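Local coordinates for geranyltranstransferase (Enterococcus faecalis, PDB 3P8L) that probably condenses isopentenyl diphosphate with geranyl diphosphate to make farnesyl diphosphate, as a magnesium-dependent polyprenyl synthase, at the interface of chains A and B. Coordinates in Å, arbitrary orientation; residue numbers count along the deposited sequence, not the author numbering. Chains: chain A/B, Geranyltranstransferase.

Contact 1: the interface of chains A and B. Residues chain A 86, 90, 96, 122, 125, 153-155, 159, 162; chain B 38, 42, 118-119, 122-123, 125-126.
Helix 114-133 of chain B packs here against helices 71-92, 114-133 and 158-167 of chain A. The patch is part of a two-fold symmetric interface in the deposited pair, as expected for the mainly helical, commonly dimeric polyprenyl synthase fold. A direct polar link joins A:His90 and B:Asp122. The two side chains meet tip to tip, with imidazole and carboxylate nearly coplanar, 16° apart. A:His90 ND1 donates to the syn lone pair of B:Asp122 OD2 at 2.7 Å, with 161° at H. The acid would favour a charged imidazole, though protonation is not seen. The A:Tyr86 ring stands almost perpendicular to the same carboxylate and takes OD2 at its edge.

Water extends this polar centre. Water 3 joins the A:Tyr86 hydroxyl, the A:Gln162 amide oxygen and B:Asp122 OD2. Water 1 links A:Tyr86 OH and the A:Ala153 carbonyl to B:Thr126 OG1, which also donates to its own helix at B:Asp122 O (2.9 Å). Water 2 ties A:Asn155 N to B:Gly123 O.

Apolar packing surrounds these links. A:Leu125 and B:Leu125 meet tip to tip, CD2 to CD2 at 3.6 Å. A:Val159 CG1, anti to its backbone N (chi1 178°), touches B:Leu38 CD2 at 3.6 Å. A:Met96 CE reaches B:Leu119 CD2 at 3.8 Å. The B:Thr126 methyl CG2 presses tightly on A:Gly154 CA, 3.5 Å away.

Contact 2: the interface of chains A and B. Residues chain A 32-35, 38, 42, 119, 123; chain B 155-156, 159-160, 163-164.
B:Asn155, B:Gln156 and B:Ser160 bury the most surface here. They lie at the start of helix 158-167 and in the loop before it, against the A:Tyr32 to A:Asn35 segment that leads into helix 36-47.

The backbone carbonyl of B:Asn155 takes more than one donor. A:Glu34 N donates to B:Asn155 O at 3.2 Å, nearly straight at H (171°) but above the carbonyl plane. B:Ser160 OG donates to the same oxygen within its chain. B:Ser160 OG also accepts from A:Asn35 N at 3.1 Å, so it bridges the two backbones.

The B:Asn155 side chain has CG beside the backbone N (chi1 -63°). Its amide meets the bent tip of A:Met42 head on, and A:Met42 CE is 3.5 Å from B:Asn155 CG. Water 4 joins B:Asn155 N to A:Gly123 O.

B:Gln156 runs alongside A:Tyr32, both pointing the same way. B:Gln156 CD lies 3.5 Å from A:Tyr32 CD2, with amide and ring planes 59° apart.

A:Asn35 crosses B:Met163 at about a right angle. A:Asn35 OD1 accepts from A:Leu38 N in the carbonyl plane at 2.9 Å, capping helix 36-47 and fixing the side chain's rotation.

The site clamps the loop before helix 36-47 onto the neighbouring subunit and appears to steady the dimer.

Contact 3: the interface of chains A and B. Residues chain A 133, 139, 142-143, 146; chain B 133, 139-140, 142-143, 146-147.
B:Val143, A:Leu139 and A:Val143 bury the most surface in this patch. Helix 139-153 of each chain lies against its partner in a mainly apolar contact.

The two valines cross obliquely at the centre. Each has CG1 anti to its backbone N, with CG2 beside that N. The CG2 methyls touch, A:Val143 to B:Val143, at 3.8 Å. A:Leu139 comes in obliquely and sets CD2 3.9 Å from B:Val143 CG2.

The lysines flank the valines at about right angles. A:Val143 CG1 rests on the aliphatic chain of B:Lys142, 3.8 Å from CD. A:Lys142 CD packs on B:Val143 in the same way. Each lysine side chain bends at chi3, and its amine turns back to its own subunit. There A:Lys142 NZ donates to A:Ser133 O at 2.8 Å, at the end of helix 114-133.

A:Ser133 O also accepts from B:Gln147 NE2 at 2.9 Å, with 168° at H. The bond lies in the glutamine amide plane but well above the carbonyl plane. B:Gln147 CG also touches A:Ser133 CB.

Further along, A:Met146 and B:Met146 meet tip to tip, and A:Met146 CE is 3.3 Å from B:Met146 SD. Their last torsions differ in sign, -53° in A:Met146 and 77° in B:Met146, so the pair breaks exact symmetry.

The site appears to support subunit association through apolar packing at one end of the interface, while B:Gln147 ties down a helix end across it.

Contact 1: the interface of chains A and B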
loop_
_atom_site.group_PDB
_atom_site.type_symbol
_atom_site.label_atom_id
_atom_site.label_comp_id
_atom_site.label_asym_id
_atom_site.label_seq_id
_atom_site.Cartn_x
_atom_site.Cartn_y
_atom_site.Cartn_z
ATOM N N TYR A 86 9.080 1.273 -4.454
ATOM C CA TYR A 86 8.460 -0.040 -4.335
ATOM C C TYR A 86 8.202 -0.613 -5.728
ATOM O O TYR A 86 8.542 -1.769 -5.977
ATOM C CB TYR A 86 7.184 -0.060 -3.435
ATOM C CG TYR A 86 5.903 -0.456 -4.146
ATOM C CD1 TYR A 86 5.677 -1.771 -4.536
ATOM C CD2 TYR A 86 4.911 0.484 -4.438
ATOM C CE1 TYR A 86 4.527 -2.143 -5.233
ATOM C CE2 TYR A 86 3.743 0.117 -5.116
ATOM C CZ TYR A 86 3.569 -1.205 -5.527
ATOM O OH TYR A 86 2.426 -1.611 -6.176
ATOM N N HIS A 90 9.616 -4.404 -7.322
ATOM C CA HIS A 90 8.766 -5.440 -7.900
ATOM C C HIS A 90 8.973 -5.607 -9.392
ATOM O O HIS A 90 9.058 -6.739 -9.878
ATOM C CB HIS A 90 7.297 -5.237 -7.527
ATOM C CG HIS A 90 7.012 -5.611 -6.107
ATOM N ND1 HIS A 90 5.741 -5.771 -5.614
ATOM C CD2 HIS A 90 7.851 -5.903 -5.086
ATOM C CE1 HIS A 90 5.806 -6.142 -4.348
ATOM N NE2 HIS A 90 7.076 -6.198 -3.993
ATOM N N MET A 96 9.012 -10.494 -13.416
ATOM C CA MET A 96 8.591 -9.315 -14.164
ATOM C C MET A 96 9.681 -8.926 -15.174
ATOM O O MET A 96 9.911 -9.690 -16.107
ATOM C CB MET A 96 8.203 -8.184 -13.205
ATOM C CG MET A 96 7.129 -8.574 -12.162
ATOM S SD MET A 96 5.539 -7.781 -12.429
ATOM C CE MET A 96 5.899 -6.188 -11.876
ATOM N N ASP A 122 6.538 -4.537 -0.603
ATOM C CA ASP A 122 5.313 -4.507 0.200
ATOM C C ASP A 122 5.409 -3.501 1.355
ATOM O O ASP A 122 4.437 -2.840 1.658
ATOM C CB ASP A 122 4.980 -5.881 0.779
ATOM C CG ASP A 122 4.607 -6.899 -0.284
ATOM O OD1 ASP A 122 4.390 -6.524 -1.461
ATOM O OD2 ASP A 122 4.504 -8.087 0.077
ATOM N N LEU A 125 5.459 0.138 -0.156
ATOM C CA LEU A 125 4.065 0.422 -0.503
ATOM C C LEU A 125 3.223 0.792 0.740
ATOM O O LEU A 125 2.597 1.855 0.754
ATOM C CB LEU A 125 3.410 -0.740 -1.278
ATOM C CG LEU A 125 1.908 -0.663 -1.629
ATOM C CD1 LEU A 125 1.527 0.654 -2.279
ATOM C CD2 LEU A 125 1.526 -1.785 -2.605
ATOM N N ALA A 153 -1.726 4.948 -7.698
ATOM C CA ALA A 153 -0.781 3.856 -7.499
ATOM C C ALA A 153 -1.391 2.470 -7.643
ATOM O O ALA A 153 -0.672 1.519 -7.943
ATOM C CB ALA A 153 -0.096 4.002 -6.114
ATOM N N GLY A 154 -2.711 2.354 -7.462
ATOM C CA GLY A 154 -3.366 1.050 -7.386
ATOM C C GLY A 154 -4.021 0.503 -8.651
ATOM O O GLY A 154 -3.552 0.750 -9.763
ATOM N N ASN A 155 -5.114 -0.233 -8.451
ATOM C CA ASN A 155 -5.879 -0.893 -9.518
ATOM C C ASN A 155 -6.457 0.036 -10.566
ATOM O O ASN A 155 -6.681 -0.397 -11.685
ATOM C CB ASN A 155 -7.035 -1.696 -8.934
ATOM C CG ASN A 155 -6.579 -2.805 -8.034
ATOM O OD1 ASN A 155 -5.541 -3.413 -8.263
ATOM N ND2 ASN A 155 -7.360 -3.078 -7.001
ATOM N N VAL A 159 -0.814 -0.163 -11.065
ATOM C CA VAL A 159 -0.826 -1.625 -11.037
ATOM C C VAL A 159 -1.547 -2.194 -12.264
ATOM O O VAL A 159 -1.041 -3.122 -12.881
ATOM C CB VAL A 159 -1.384 -2.201 -9.718
ATOM C CG1 VAL A 159 -1.420 -3.732 -9.779
ATOM C CG2 VAL A 159 -0.510 -1.774 -8.554
ATOM N N GLN A 162 0.897 -1.706 -15.142
ATOM C CA GLN A 162 1.960 -2.708 -15.147
ATOM C C GLN A 162 1.430 -4.015 -15.747
ATOM O O GLN A 162 2.124 -4.683 -16.531
ATOM C CB GLN A 162 2.521 -2.929 -13.722
ATOM C CG GLN A 162 3.331 -1.730 -13.162
ATOM C CD GLN A 162 3.785 -1.894 -11.703
ATOM O OE1 GLN A 162 3.086 -2.468 -10.876
ATOM N NE2 GLN A 162 4.947 -1.346 -11.387
ATOM N N LEU B 38 -6.006 -8.435 -14.183
ATOM C CA LEU B 38 -5.735 -8.048 -12.806
ATOM C C LEU B 38 -6.982 -8.268 -11.951
ATOM O O LEU B 38 -6.904 -8.912 -10.900
ATOM C CB LEU B 38 -5.264 -6.587 -12.725
ATOM C CG LEU B 38 -4.932 -6.067 -11.327
ATOM C CD1 LEU B 38 -3.806 -6.904 -10.722
ATOM C CD2 LEU B 38 -4.530 -4.593 -11.425
ATOM N N MET B 42 -7.492 -10.972 -8.781
ATOM C CA MET B 42 -7.846 -10.568 -7.422
ATOM C C MET B 42 -9.156 -11.233 -6.988
ATOM O O MET B 42 -9.278 -11.668 -5.830
ATOM C CB MET B 42 -7.872 -9.039 -7.280
ATOM C CG MET B 42 -6.500 -8.354 -7.446
ATOM S SD MET B 42 -6.419 -6.535 -7.357
ATOM C CE MET B 42 -7.551 -6.127 -8.677
ATOM N N ILE B 118 1.918 -11.390 -8.159
ATOM C CA ILE B 118 2.605 -10.271 -7.478
ATOM C C ILE B 118 1.751 -8.990 -7.582
ATOM O O ILE B 118 1.489 -8.331 -6.576
ATOM C CB ILE B 118 4.025 -10.041 -8.055
ATOM C CG1 ILE B 118 4.940 -11.219 -7.683
ATOM C CG2 ILE B 118 4.619 -8.714 -7.575
ATOM C CD1 ILE B 118 6.147 -11.409 -8.606
ATOM N N LEU B 119 1.292 -8.696 -8.799
ATOM C CA LEU B 119 0.456 -7.532 -9.086
ATOM C C LEU B 119 -0.913 -7.585 -8.425
ATOM O O LEU B 119 -1.384 -6.568 -7.934
ATOM C CB LEU B 119 0.326 -7.287 -10.598
ATOM C CG LEU B 119 1.651 -6.910 -11.289
ATOM C CD1 LEU B 119 1.457 -6.739 -12.796
ATOM C CD2 LEU B 119 2.302 -5.680 -10.695
ATOM N N ASP B 122 -0.185 -6.701 -4.856
ATOM C CA ASP B 122 0.017 -5.235 -4.854
ATOM C C ASP B 122 -1.293 -4.447 -5.015
ATOM O O ASP B 122 -1.535 -3.452 -4.288
ATOM C CB ASP B 122 1.018 -4.837 -5.947
ATOM C CG ASP B 122 2.423 -5.328 -5.657
ATOM O OD1 ASP B 122 2.639 -5.855 -4.541
ATOM O OD2 ASP B 122 3.310 -5.182 -6.531
ATOM N N GLY B 123 -2.122 -4.889 -5.968
ATOM C CA GLY B 123 -3.434 -4.294 -6.223
ATOM C C GLY B 123 -4.388 -4.371 -5.034
ATOM O O GLY B 123 -5.042 -3.378 -4.664
ATOM N N LEU B 125 -3.473 -4.767 -1.782
ATOM C CA LEU B 125 -2.918 -3.965 -0.700
ATOM C C LEU B 125 -3.279 -2.495 -0.922
ATOM O O LEU B 125 -3.790 -1.840 -0.010
ATOM C CB LEU B 125 -1.390 -4.153 -0.580
ATOM C CG LEU B 125 -0.552 -3.215 0.313
ATOM C CD1 LEU B 125 -1.105 -3.102 1.710
ATOM C CD2 LEU B 125 0.918 -3.678 0.383
ATOM N N THR B 126 -3.021 -1.994 -2.122
ATOM C CA THR B 126 -3.371 -0.616 -2.436
ATOM C C THR B 126 -4.883 -0.449 -2.348
ATOM O O THR B 126 -5.350 0.524 -1.763
ATOM C CB THR B 126 -2.844 -0.160 -3.811
ATOM O OG1 THR B 126 -1.473 -0.537 -3.934
ATOM C CG2 THR B 126 -2.924 1.388 -3.940
HETATM O O HOH W 1 0.483 0.180 -5.811
HETATM O O HOH W 2 -5.786 -0.786 -5.866
HETATM O O HOH W 3 3.248 -2.886 -8.384
#

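Contact 2: the interface of chains A and B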
loop_
_atom_site.group_PDB
_atom_site.type_symbol
_atom_site.label_atom_id
_atom_site.label_comp_id
_atom_site.label_asym_id
_atom_site.label_seq_id
_atom_site.Cartn_x
_atom_site.Cartn_y
_atom_site.Cartn_z
ATOM N N TYR A 32 10.391 3.431 11.666
ATOM C CA TYR A 32 9.120 2.696 11.695
ATOM C C TYR A 32 9.246 1.299 11.074
ATOM O O TYR A 32 8.294 0.780 10.494
ATOM C CB TYR A 32 8.015 3.483 10.985
ATOM C CG TYR A 32 7.485 4.691 11.743
ATOM C CD1 TYR A 32 8.262 5.853 11.904
ATOM C CD2 TYR A 32 6.197 4.679 12.283
ATOM C CE1 TYR A 32 7.780 6.947 12.600
ATOM C CE2 TYR A 32 5.702 5.774 12.989
ATOM C CZ TYR A 32 6.492 6.901 13.139
ATOM O OH TYR A 32 5.993 7.982 13.818
ATOM N N THR A 33 10.431 0.715 11.160
ATOM C CA THR A 33 10.634 -0.664 10.711
ATOM C C THR A 33 11.214 -1.510 11.845
ATOM O O THR A 33 12.296 -1.201 12.361
ATOM C CB THR A 33 11.561 -0.763 9.473
ATOM O OG1 THR A 33 11.122 0.141 8.439
ATOM C CG2 THR A 33 11.546 -2.181 8.947
ATOM N N GLU A 34 10.490 -2.564 12.229
ATOM C CA GLU A 34 10.927 -3.458 13.309
ATOM C C GLU A 34 12.086 -4.360 12.892
ATOM O O GLU A 34 13.092 -4.444 13.589
ATOM C CB GLU A 34 9.754 -4.302 13.835
ATOM C CG GLU A 34 8.572 -3.476 14.332
ATOM C CD GLU A 34 8.960 -2.421 15.370
ATOM O OE1 GLU A 34 9.434 -2.806 16.462
ATOM O OE2 GLU A 34 8.786 -1.210 15.087
ATOM N N ASN A 35 11.952 -5.005 11.735
ATOM C CA ASN A 35 12.930 -5.991 11.291
ATOM C C ASN A 35 14.118 -5.303 10.616
ATOM O O ASN A 35 13.940 -4.557 9.646
ATOM C CB ASN A 35 12.253 -7.007 10.357
ATOM C CG ASN A 35 13.198 -8.110 9.897
ATOM O OD1 ASN A 35 13.973 -7.925 8.977
ATOM N ND2 ASN A 35 13.100 -9.275 10.523
ATOM N N LEU A 38 14.744 -6.252 6.738
ATOM C CA LEU A 38 13.737 -5.581 5.923
ATOM C C LEU A 38 14.085 -4.102 5.754
ATOM O O LEU A 38 14.102 -3.589 4.633
ATOM C CB LEU A 38 12.342 -5.749 6.535
ATOM C CG LEU A 38 11.236 -5.102 5.696
ATOM C CD1 LEU A 38 10.990 -5.897 4.392
ATOM C CD2 LEU A 38 9.943 -4.897 6.516
ATOM N N MET A 42 15.097 -2.148 2.207
ATOM C CA MET A 42 14.372 -0.951 1.762
ATOM C C MET A 42 15.334 0.226 1.605
ATOM O O MET A 42 15.295 0.926 0.596
ATOM C CB MET A 42 13.198 -0.626 2.716
ATOM C CG MET A 42 12.067 -1.666 2.658
ATOM S SD MET A 42 10.558 -1.486 3.669
ATOM C CE MET A 42 11.329 -1.437 5.265
ATOM N N LEU A 119 9.061 -8.510 -0.021
ATOM C CA LEU A 119 8.644 -7.866 1.237
ATOM C C LEU A 119 9.088 -6.424 1.347
ATOM O O LEU A 119 8.325 -5.597 1.876
ATOM C CB LEU A 119 9.092 -8.671 2.464
ATOM C CG LEU A 119 8.516 -10.107 2.571
ATOM C CD1 LEU A 119 9.149 -10.822 3.766
ATOM C CD2 LEU A 119 7.003 -10.125 2.723
ATOM N N GLY A 123 6.589 -3.420 1.958
ATOM C CA GLY A 123 6.851 -2.575 3.097
ATOM C C GLY A 123 6.931 -1.109 2.684
ATOM O O GLY A 123 6.418 -0.224 3.382
ATOM N N ASN B 155 5.632 -2.144 7.774
ATOM C CA ASN B 155 6.964 -2.263 8.426
ATOM C C ASN B 155 6.975 -2.398 9.936
ATOM O O ASN B 155 7.880 -3.004 10.507
ATOM C CB ASN B 155 7.854 -1.090 8.024
ATOM C CG ASN B 155 8.135 -1.063 6.551
ATOM O OD1 ASN B 155 8.100 -2.098 5.897
ATOM N ND2 ASN B 155 8.410 0.116 6.010
ATOM N N GLN B 156 5.976 -1.824 10.592
ATOM C CA GLN B 156 5.878 -1.928 12.040
ATOM C C GLN B 156 5.157 -3.187 12.459
ATOM O O GLN B 156 5.034 -3.423 13.653
ATOM C CB GLN B 156 5.099 -0.748 12.619
ATOM C CG GLN B 156 5.859 0.528 12.596
ATOM C CD GLN B 156 5.264 1.534 13.503
ATOM O OE1 GLN B 156 4.192 2.074 13.230
ATOM N NE2 GLN B 156 5.954 1.816 14.589
ATOM N N VAL B 159 4.669 -7.199 7.680
ATOM C CA VAL B 159 5.808 -7.340 6.752
ATOM C C VAL B 159 7.115 -7.646 7.509
ATOM O O VAL B 159 7.909 -8.503 7.070
ATOM C CB VAL B 159 5.948 -6.144 5.731
ATOM C CG1 VAL B 159 7.075 -6.373 4.759
ATOM C CG2 VAL B 159 4.648 -5.936 4.922
ATOM N N SER B 160 7.329 -6.984 8.647
ATOM C CA SER B 160 8.506 -7.291 9.501
ATOM C C SER B 160 8.350 -8.702 10.079
ATOM O O SER B 160 9.325 -9.462 10.132
ATOM C CB SER B 160 8.631 -6.286 10.650
ATOM O OG SER B 160 9.243 -5.070 10.234
ATOM N N MET B 163 9.207 -11.224 7.369
ATOM C CA MET B 163 10.656 -11.281 7.220
ATOM C C MET B 163 11.310 -12.077 8.360
ATOM O O MET B 163 12.187 -12.901 8.108
ATOM C CB MET B 163 11.267 -9.873 7.123
ATOM C CG MET B 163 12.739 -9.842 6.619
ATOM S SD MET B 163 13.112 -10.153 4.881
ATOM C CE MET B 163 13.247 -11.960 4.811
ATOM N N GLY B 164 10.869 -11.834 9.595
ATOM C CA GLY B 164 11.414 -12.516 10.773
ATOM C C GLY B 164 11.184 -14.015 10.737
ATOM O O GLY B 164 12.053 -14.793 11.129
HETATM O O HOH W 4 5.251 -0.082 5.929
HETATM O O HOH W 5 11.151 -9.335 12.868
#

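Contact 3: the interface of chains A and B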
loop_
_atom_site.group_PDB
_atom_site.type_symbol
_atom_site.label_atom_id
_atom_site.label_comp_id
_atom_site.label_asym_id
_atom_site.label_seq_id
_atom_site.Cartn_x
_atom_site.Cartn_y
_atom_site.Cartn_z
ATOM N N SER A 133 -0.420 9.145 6.181
ATOM C CA SER A 133 -1.384 9.099 7.301
ATOM C C SER A 133 -0.889 9.799 8.574
ATOM O O SER A 133 -1.693 10.370 9.341
ATOM C CB SER A 133 -1.780 7.645 7.612
ATOM O OG SER A 133 -0.824 7.016 8.435
ATOM N N LEU A 139 -6.741 17.284 8.242
ATOM C CA LEU A 139 -7.559 16.086 8.059
ATOM C C LEU A 139 -8.150 15.873 6.675
ATOM O O LEU A 139 -8.074 14.760 6.138
ATOM C CB LEU A 139 -8.658 15.992 9.133
ATOM C CG LEU A 139 -8.244 15.702 10.581
ATOM C CD1 LEU A 139 -9.425 15.965 11.534
ATOM C CD2 LEU A 139 -7.755 14.268 10.758
ATOM N N LYS A 142 -5.367 15.478 3.953
ATOM C CA LYS A 142 -4.788 14.172 4.211
ATOM C C LYS A 142 -5.605 13.108 3.513
ATOM O O LYS A 142 -5.054 12.331 2.740
ATOM C CB LYS A 142 -4.715 13.906 5.713
ATOM C CG LYS A 142 -3.928 12.662 6.088
ATOM C CD LYS A 142 -3.657 12.591 7.582
ATOM C CE LYS A 142 -2.480 13.457 7.945
ATOM N NZ LYS A 142 -2.012 13.172 9.350
ATOM N N VAL A 143 -6.922 13.128 3.728
ATOM C CA VAL A 143 -7.824 12.145 3.142
ATOM C C VAL A 143 -7.875 12.241 1.625
ATOM O O VAL A 143 -7.840 11.219 0.943
ATOM C CB VAL A 143 -9.250 12.212 3.788
ATOM C CG1 VAL A 143 -10.322 11.502 2.940
ATOM C CG2 VAL A 143 -9.221 11.614 5.160
ATOM N N MET A 146 -4.583 10.812 0.204
ATOM C CA MET A 146 -4.541 9.353 0.366
ATOM C C MET A 146 -5.421 8.702 -0.700
ATOM O O MET A 146 -5.025 7.715 -1.327
ATOM C CB MET A 146 -4.947 8.927 1.789
ATOM C CG MET A 146 -3.845 9.149 2.852
ATOM S SD MET A 146 -4.224 8.603 4.547
ATOM C CE MET A 146 -5.775 9.422 4.874
ATOM N N SER B 133 -10.051 4.880 2.422
ATOM C CA SER B 133 -10.020 6.309 2.151
ATOM C C SER B 133 -11.341 6.796 1.525
ATOM O O SER B 133 -11.680 7.970 1.626
ATOM C CB SER B 133 -8.822 6.653 1.249
ATOM O OG SER B 133 -9.122 6.392 -0.121
ATOM N N LEU B 139 -13.869 12.037 8.869
ATOM C CA LEU B 139 -12.448 12.331 8.635
ATOM C C LEU B 139 -11.491 11.885 9.745
ATOM O O LEU B 139 -10.431 11.324 9.462
ATOM C CB LEU B 139 -12.236 13.824 8.352
ATOM C CG LEU B 139 -13.063 14.471 7.241
ATOM C CD1 LEU B 139 -12.982 15.987 7.351
ATOM C CD2 LEU B 139 -12.621 13.992 5.858
ATOM N N SER B 140 -11.867 12.119 10.998
ATOM C CA SER B 140 -10.977 11.840 12.115
ATOM C C SER B 140 -10.745 10.337 12.350
ATOM O O SER B 140 -9.629 9.908 12.665
ATOM C CB SER B 140 -11.490 12.505 13.385
ATOM O OG SER B 140 -10.457 12.555 14.347
ATOM N N LYS B 142 -11.362 8.060 9.952
ATOM C CA LYS B 142 -10.826 7.555 8.694
ATOM C C LYS B 142 -9.302 7.624 8.733
ATOM O O LYS B 142 -8.629 6.659 8.372
ATOM C CB LYS B 142 -11.360 8.380 7.538
ATOM C CG LYS B 142 -10.897 7.957 6.168
ATOM C CD LYS B 142 -11.666 8.693 5.100
ATOM C CE LYS B 142 -13.058 8.155 4.954
ATOM N NZ LYS B 142 -13.631 8.621 3.681
ATOM N N VAL B 143 -8.788 8.754 9.219
ATOM C CA VAL B 143 -7.360 8.988 9.385
ATOM C C VAL B 143 -6.767 8.080 10.457
ATOM O O VAL B 143 -5.719 7.467 10.235
ATOM C CB VAL B 143 -7.075 10.481 9.667
ATOM C CG1 VAL B 143 -5.687 10.702 10.264
ATOM C CG2 VAL B 143 -7.247 11.276 8.386
ATOM N N MET B 146 -6.740 4.365 9.005
ATOM C CA MET B 146 -5.705 4.253 7.971
ATOM C C MET B 146 -4.326 4.145 8.633
ATOM O O MET B 146 -3.531 3.255 8.295
ATOM C CB MET B 146 -5.785 5.399 6.954
ATOM C CG MET B 146 -6.943 5.237 5.963
ATOM S SD MET B 146 -6.979 6.384 4.580
ATOM C CE MET B 146 -5.701 5.662 3.546
ATOM N N GLN B 147 -4.062 5.006 9.619
ATOM C CA GLN B 147 -2.815 4.931 10.398
ATOM C C GLN B 147 -2.683 3.544 11.052
ATOM O O GLN B 147 -1.615 2.904 10.999
ATOM C CB GLN B 147 -2.785 5.981 11.526
ATOM C CG GLN B 147 -2.685 7.444 11.084
ATOM C CD GLN B 147 -2.934 8.431 12.234
ATOM O OE1 GLN B 147 -3.453 8.064 13.286
ATOM N NE2 GLN B 147 -2.552 9.680 12.029
#

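Contact 1 lies about 18 Å from contact 2 and 21 Å from contact 3, between the centres of their C-alpha atoms. Contacts 2 and 3 are about 22 Å apart. Contacts 1 and 2 are partly two-fold twins: residues 38, 42, 119, 123, 155 and 159 occur in both with the chains exchanged. Helix 114-133, which ends at Ser133, links all three contacts. Helix 139-153, which ends at Ala153 of contact 1, links contacts 3 and 1. The three patches belong to one two-fold interface, mixed polar at contacts 1 and 2 and mainly apolar at contact 3, consistent with a stable dimer.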